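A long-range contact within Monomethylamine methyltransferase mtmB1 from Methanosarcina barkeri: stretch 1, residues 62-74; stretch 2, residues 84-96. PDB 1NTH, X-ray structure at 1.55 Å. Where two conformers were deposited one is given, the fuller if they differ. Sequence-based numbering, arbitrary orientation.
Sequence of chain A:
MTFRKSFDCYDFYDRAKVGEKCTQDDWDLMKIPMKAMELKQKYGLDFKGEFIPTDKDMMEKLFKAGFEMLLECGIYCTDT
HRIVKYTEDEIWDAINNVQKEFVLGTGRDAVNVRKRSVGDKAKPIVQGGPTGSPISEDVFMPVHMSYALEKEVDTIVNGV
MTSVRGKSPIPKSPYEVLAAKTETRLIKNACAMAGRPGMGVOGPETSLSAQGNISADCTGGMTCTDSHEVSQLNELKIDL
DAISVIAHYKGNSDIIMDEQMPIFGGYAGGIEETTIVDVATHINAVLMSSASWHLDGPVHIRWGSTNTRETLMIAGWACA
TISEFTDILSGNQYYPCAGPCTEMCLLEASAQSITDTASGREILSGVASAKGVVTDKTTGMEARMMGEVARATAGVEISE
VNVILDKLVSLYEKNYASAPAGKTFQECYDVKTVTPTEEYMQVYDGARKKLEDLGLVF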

# COMPACT_ATOMS: atom_id res chain seq x y z
N LEU A 62 -18.66 -44.70 -3.03
CA LEU A 62 -19.19 -43.49 -3.65
C LEU A 62 -18.03 -42.63 -4.14
O LEU A 62 -18.10 -42.03 -5.21
N PHE A 63 -16.96 -42.57 -3.36
CA PHE A 63 -15.80 -41.77 -3.76
C PHE A 63 -15.20 -42.36 -5.03
O PHE A 63 -14.88 -41.64 -5.98
N LYS A 64 -15.02 -43.68 -5.04
CA LYS A 64 -14.45 -44.35 -6.21
C LYS A 64 -15.34 -44.14 -7.43
O LYS A 64 -14.84 -43.94 -8.53
N ALA A 65 -16.65 -44.17 -7.23
CA ALA A 65 -17.60 -43.97 -8.32
C ALA A 65 -17.46 -42.56 -8.89
O ALA A 65 -17.43 -42.37 -10.11
N GLY A 66 -17.39 -41.57 -8.00
CA GLY A 66 -17.24 -40.19 -8.45
C GLY A 66 -15.95 -39.97 -9.21
O GLY A 66 -15.92 -39.28 -10.23
N PHE A 67 -14.87 -40.57 -8.71
CA PHE A 67 -13.56 -40.46 -9.34
C PHE A 67 -13.63 -41.09 -10.73
O PHE A 67 -13.17 -40.51 -11.71
N GLU A 68 -14.21 -42.28 -10.80
CA GLU A 68 -14.31 -42.99 -12.08
C GLU A 68 -15.22 -42.27 -13.07
O GLU A 68 -14.97 -42.30 -14.27
N MET A 69 -16.26 -41.63 -12.56
CA MET A 69 -17.17 -40.88 -13.43
C MET A 69 -16.37 -39.79 -14.14
O MET A 69 -16.45 -39.64 -15.36
N LEU A 70 -15.59 -39.03 -13.38
CA LEU A 70 -14.80 -37.96 -13.97
C LEU A 70 -13.74 -38.48 -14.93
O LEU A 70 -13.55 -37.94 -16.02
N LEU A 71 -13.05 -39.55 -14.52
CA LEU A 71 -12.00 -40.14 -15.34
C LEU A 71 -12.49 -40.73 -16.66
O LEU A 71 -11.86 -40.53 -17.71
N GLU A 72 -13.60 -41.45 -16.62
CA GLU A 72 -14.13 -42.10 -17.82
C GLU A 72 -14.92 -41.19 -18.76
O GLU A 72 -14.84 -41.33 -19.98
N CYS A 73 -15.67 -40.25 -18.20
CA CYS A 73 -16.47 -39.33 -19.01
C CYS A 73 -15.71 -38.12 -19.51
O CYS A 73 -15.70 -37.82 -20.70
N GLY A 74 -15.07 -37.43 -18.58
CA GLY A 74 -14.34 -36.23 -18.93
C GLY A 74 -15.29 -35.06 -18.79
O GLY A 74 -16.34 -35.17 -18.13
N VAL A 84 -13.11 -33.10 -23.06
CA VAL A 84 -11.77 -33.03 -22.50
C VAL A 84 -11.61 -34.20 -21.54
O VAL A 84 -12.42 -34.39 -20.63
N LYS A 85 -10.56 -34.99 -21.74
CA LYS A 85 -10.27 -36.15 -20.92
C LYS A 85 -9.06 -35.95 -20.02
O LYS A 85 -8.07 -35.34 -20.43
N TYR A 86 -9.14 -36.46 -18.80
CA TYR A 86 -8.05 -36.39 -17.83
C TYR A 86 -7.45 -37.78 -17.70
O TYR A 86 -8.07 -38.77 -18.10
N THR A 87 -6.25 -37.86 -17.15
CA THR A 87 -5.63 -39.16 -16.91
C THR A 87 -5.76 -39.36 -15.40
O THR A 87 -5.97 -38.40 -14.66
N GLU A 88 -5.64 -40.61 -14.95
CA GLU A 88 -5.75 -40.91 -13.53
C GLU A 88 -4.71 -40.16 -12.71
O GLU A 88 -5.00 -39.64 -11.64
N ASP A 89 -3.48 -40.12 -13.22
CA ASP A 89 -2.40 -39.44 -12.51
C ASP A 89 -2.63 -37.94 -12.39
O ASP A 89 -2.23 -37.32 -11.40
N GLU A 90 -3.27 -37.34 -13.40
CA GLU A 90 -3.54 -35.91 -13.36
C GLU A 90 -4.59 -35.62 -12.29
O GLU A 90 -4.49 -34.62 -11.56
N ILE A 91 -5.60 -36.48 -12.18
CA ILE A 91 -6.63 -36.28 -11.18
C ILE A 91 -6.06 -36.40 -9.77
O ILE A 91 -6.38 -35.60 -8.89
N TRP A 92 -5.20 -37.39 -9.55
CA TRP A 92 -4.60 -37.57 -8.23
C TRP A 92 -3.68 -36.41 -7.85
O TRP A 92 -3.62 -36.02 -6.69
N ASP A 93 -2.96 -35.87 -8.83
CA ASP A 93 -2.07 -34.74 -8.57
C ASP A 93 -2.91 -33.57 -8.06
O ASP A 93 -2.49 -32.86 -7.15
N ALA A 94 -4.10 -33.39 -8.62
CA ALA A 94 -4.97 -32.31 -8.19
C ALA A 94 -5.52 -32.57 -6.79
O ALA A 94 -5.45 -31.70 -5.92
N ILE A 95 -6.05 -33.77 -6.57
CA ILE A 95 -6.61 -34.12 -5.27
C ILE A 95 -5.55 -34.10 -4.16
O ILE A 95 -5.82 -33.66 -3.04
N ASN A 96 -4.35 -34.56 -4.48
CA ASN A 96 -3.27 -34.62 -3.50
C ASN A 96 -2.65 -33.27 -3.16
O ASN A 96 -1.83 -33.18 -2.24

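The helix that runs through Cys 73 and the helix that starts at Glu 88 cross at 130°, axes 10.5 Å apart at closest approach, and pack through apolar side chains, aromatic and aliphatic, while the loop before the second helix is tied to the end of the first by one direct hydrogen bond and a water. Phe 67 (chi1 t) is the central knob, pointing toward the other helix and seated among Glu 88, Ile 91, Trp 92 and Ile 95. Its CE1 lies 3.4 Å from Ile 91 CG2, and Ile 91 CD1 covers one face of the ring. Trp 92 (chi1 m) brings its indole alongside, with Phe 67 CZ 3.4 Å from Trp 92 NE1; the planes meet obliquely, at 33°. One turn earlier, Phe 63 (t) extends the packing, its CE2 3.9 Å from Trp 92 CH2. Toward the other end, Leu 70 (t, p) sets CD1 3.8 Å from Tyr 86 CE1, at the edge of that ring. Leu 71, also t, p, starts sideways but turns its end inward, placing CD1 3.5 Å from Tyr 86 O. Lys 85 likewise reaches inward, and NZ donates to Glu 72 O at 3.0 Å. Water 1 donates to Leu 70 O and Leu 71 O and accepts from Tyr 86 N, each at 2.8 Å. Gly 74 has positive phi, and its CA lies 3.2 Å from Val 84 O; a CB would clash with that oxygen.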

# COMPACT_ATOMS: atom_id res chain seq x y z
CB LEU A 62 -20.04 -42.69 -2.65
CG LEU A 62 -20.44 -41.28 -3.10
CD1 LEU A 62 -21.20 -41.34 -4.42
CD2 LEU A 62 -21.29 -40.62 -2.02
CB PHE A 63 -14.74 -41.74 -2.66
CG PHE A 63 -13.51 -40.97 -3.04
CD1 PHE A 63 -13.55 -39.59 -3.18
CD2 PHE A 63 -12.31 -41.63 -3.30
CE1 PHE A 63 -12.42 -38.88 -3.58
CE2 PHE A 63 -11.18 -40.93 -3.69
CZ PHE A 63 -11.24 -39.55 -3.83
CB LYS A 64 -14.28 -45.84 -5.93
CG LYS A 64 -13.18 -46.13 -4.92
CD LYS A 64 -13.03 -47.63 -4.71
CE LYS A 64 -11.89 -47.95 -3.76
NZ LYS A 64 -11.74 -49.41 -3.53
CB ALA A 65 -19.03 -44.19 -7.82
CB PHE A 67 -12.51 -41.19 -8.50
CG PHE A 67 -11.09 -41.01 -8.97
CD1 PHE A 67 -10.21 -40.20 -8.27
CD2 PHE A 67 -10.63 -41.67 -10.11
CE1 PHE A 67 -8.88 -40.04 -8.69
CE2 PHE A 67 -9.31 -41.52 -10.54
CZ PHE A 67 -8.44 -40.71 -9.83
CB GLU A 68 -14.84 -44.41 -11.84
CG GLU A 68 -14.59 -45.37 -13.00
CD GLU A 68 -15.10 -46.77 -12.72
OE1 GLU A 68 -15.00 -47.24 -11.57
OE2 GLU A 68 -15.61 -47.41 -13.67
CB MET A 69 -18.26 -40.24 -12.57
CG MET A 69 -19.32 -39.46 -13.34
SD MET A 69 -20.53 -40.54 -14.14
CE MET A 69 -21.40 -39.37 -15.16
CB LEU A 70 -14.12 -37.14 -12.86
CG LEU A 70 -13.37 -35.89 -13.31
CD1 LEU A 70 -14.33 -34.92 -14.00
CD2 LEU A 70 -12.73 -35.22 -12.09
CB LEU A 71 -11.28 -41.23 -14.54
CG LEU A 71 -10.22 -42.02 -15.32
CD1 LEU A 71 -9.08 -41.10 -15.75
CD2 LEU A 71 -9.70 -43.15 -14.45
CB GLU A 72 -14.99 -43.29 -17.43
CG GLU A 72 -14.24 -44.39 -16.70
CD GLU A 72 -13.12 -44.98 -17.54
OE1 GLU A 72 -13.39 -45.37 -18.69
OE2 GLU A 72 -11.98 -45.06 -17.04
CB CYS A 73 -17.68 -38.83 -18.23
SG CYS A 73 -18.92 -40.09 -17.88
CB VAL A 84 -11.54 -31.72 -21.72
CG1 VAL A 84 -10.20 -31.77 -20.99
CG2 VAL A 84 -11.56 -30.54 -22.69
CB LYS A 85 -10.00 -37.36 -21.81
CG LYS A 85 -11.21 -37.87 -22.60
CD LYS A 85 -12.08 -38.80 -21.76
CE LYS A 85 -13.22 -39.37 -22.59
NZ LYS A 85 -13.27 -40.86 -22.53
CB TYR A 86 -8.57 -36.00 -16.44
CG TYR A 86 -9.30 -34.69 -16.35
CD1 TYR A 86 -10.65 -34.65 -16.00
CD2 TYR A 86 -8.64 -33.49 -16.57
CE1 TYR A 86 -11.32 -33.44 -15.87
CE2 TYR A 86 -9.30 -32.27 -16.45
CZ TYR A 86 -10.64 -32.25 -16.10
OH TYR A 86 -11.30 -31.05 -15.98
CB THR A 87 -4.14 -39.20 -17.29
OG1 THR A 87 -3.40 -38.33 -16.42
CG2 THR A 87 -3.94 -38.78 -18.74
CB GLU A 88 -5.60 -42.41 -13.30
CG GLU A 88 -5.99 -42.84 -11.90
CD GLU A 88 -5.80 -44.33 -11.68
OE1 GLU A 88 -6.07 -45.10 -12.63
OE2 GLU A 88 -5.40 -44.73 -10.57
CB ASP A 89 -1.06 -39.71 -13.19
CG ASP A 89 -0.63 -41.16 -13.07
OD1 ASP A 89 -0.84 -41.75 -11.99
OD2 ASP A 89 -0.07 -41.69 -14.04
CB GLU A 90 -4.04 -35.41 -14.71
CG GLU A 90 -3.02 -35.54 -15.83
CD GLU A 90 -3.56 -35.14 -17.19
OE1 GLU A 90 -4.80 -35.22 -17.39
OE2 GLU A 90 -2.75 -34.77 -18.06
CB ILE A 91 -7.80 -37.28 -11.36
CG1 ILE A 91 -8.43 -37.09 -12.75
CG2 ILE A 91 -8.85 -37.05 -10.28
CD1 ILE A 91 -9.57 -38.06 -13.05
CB TRP A 92 -3.85 -38.90 -8.14
CG TRP A 92 -4.77 -40.04 -7.81
CD1 TRP A 92 -5.03 -41.14 -8.58
CD2 TRP A 92 -5.58 -40.17 -6.64
NE1 TRP A 92 -5.95 -41.95 -7.96
CE2 TRP A 92 -6.31 -41.37 -6.76
CE3 TRP A 92 -5.77 -39.38 -5.50
CZ2 TRP A 92 -7.21 -41.81 -5.78
CZ3 TRP A 92 -6.67 -39.81 -4.52
CH2 TRP A 92 -7.37 -41.02 -4.67
CB ASP A 93 -1.33 -34.34 -9.86
CG ASP A 93 -0.54 -33.05 -9.70
OD1 ASP A 93 -0.87 -32.07 -10.40
OD2 ASP A 93 0.42 -33.02 -8.89
CB ALA A 94 -6.13 -32.14 -9.18
CB ILE A 95 -7.26 -35.52 -5.30
CG1 ILE A 95 -8.48 -35.50 -6.23
CG2 ILE A 95 -7.68 -35.94 -3.89
CD1 ILE A 95 -9.11 -36.87 -6.41
CB ASN A 96 -2.15 -35.55 -3.98
CG ASN A 96 -2.56 -37.01 -3.96
OD1 ASN A 96 -3.31 -37.44 -3.09
ND2 ASN A 96 -2.05 -37.79 -4.91
O HOH W 1 -11.47 -37.78 -17.92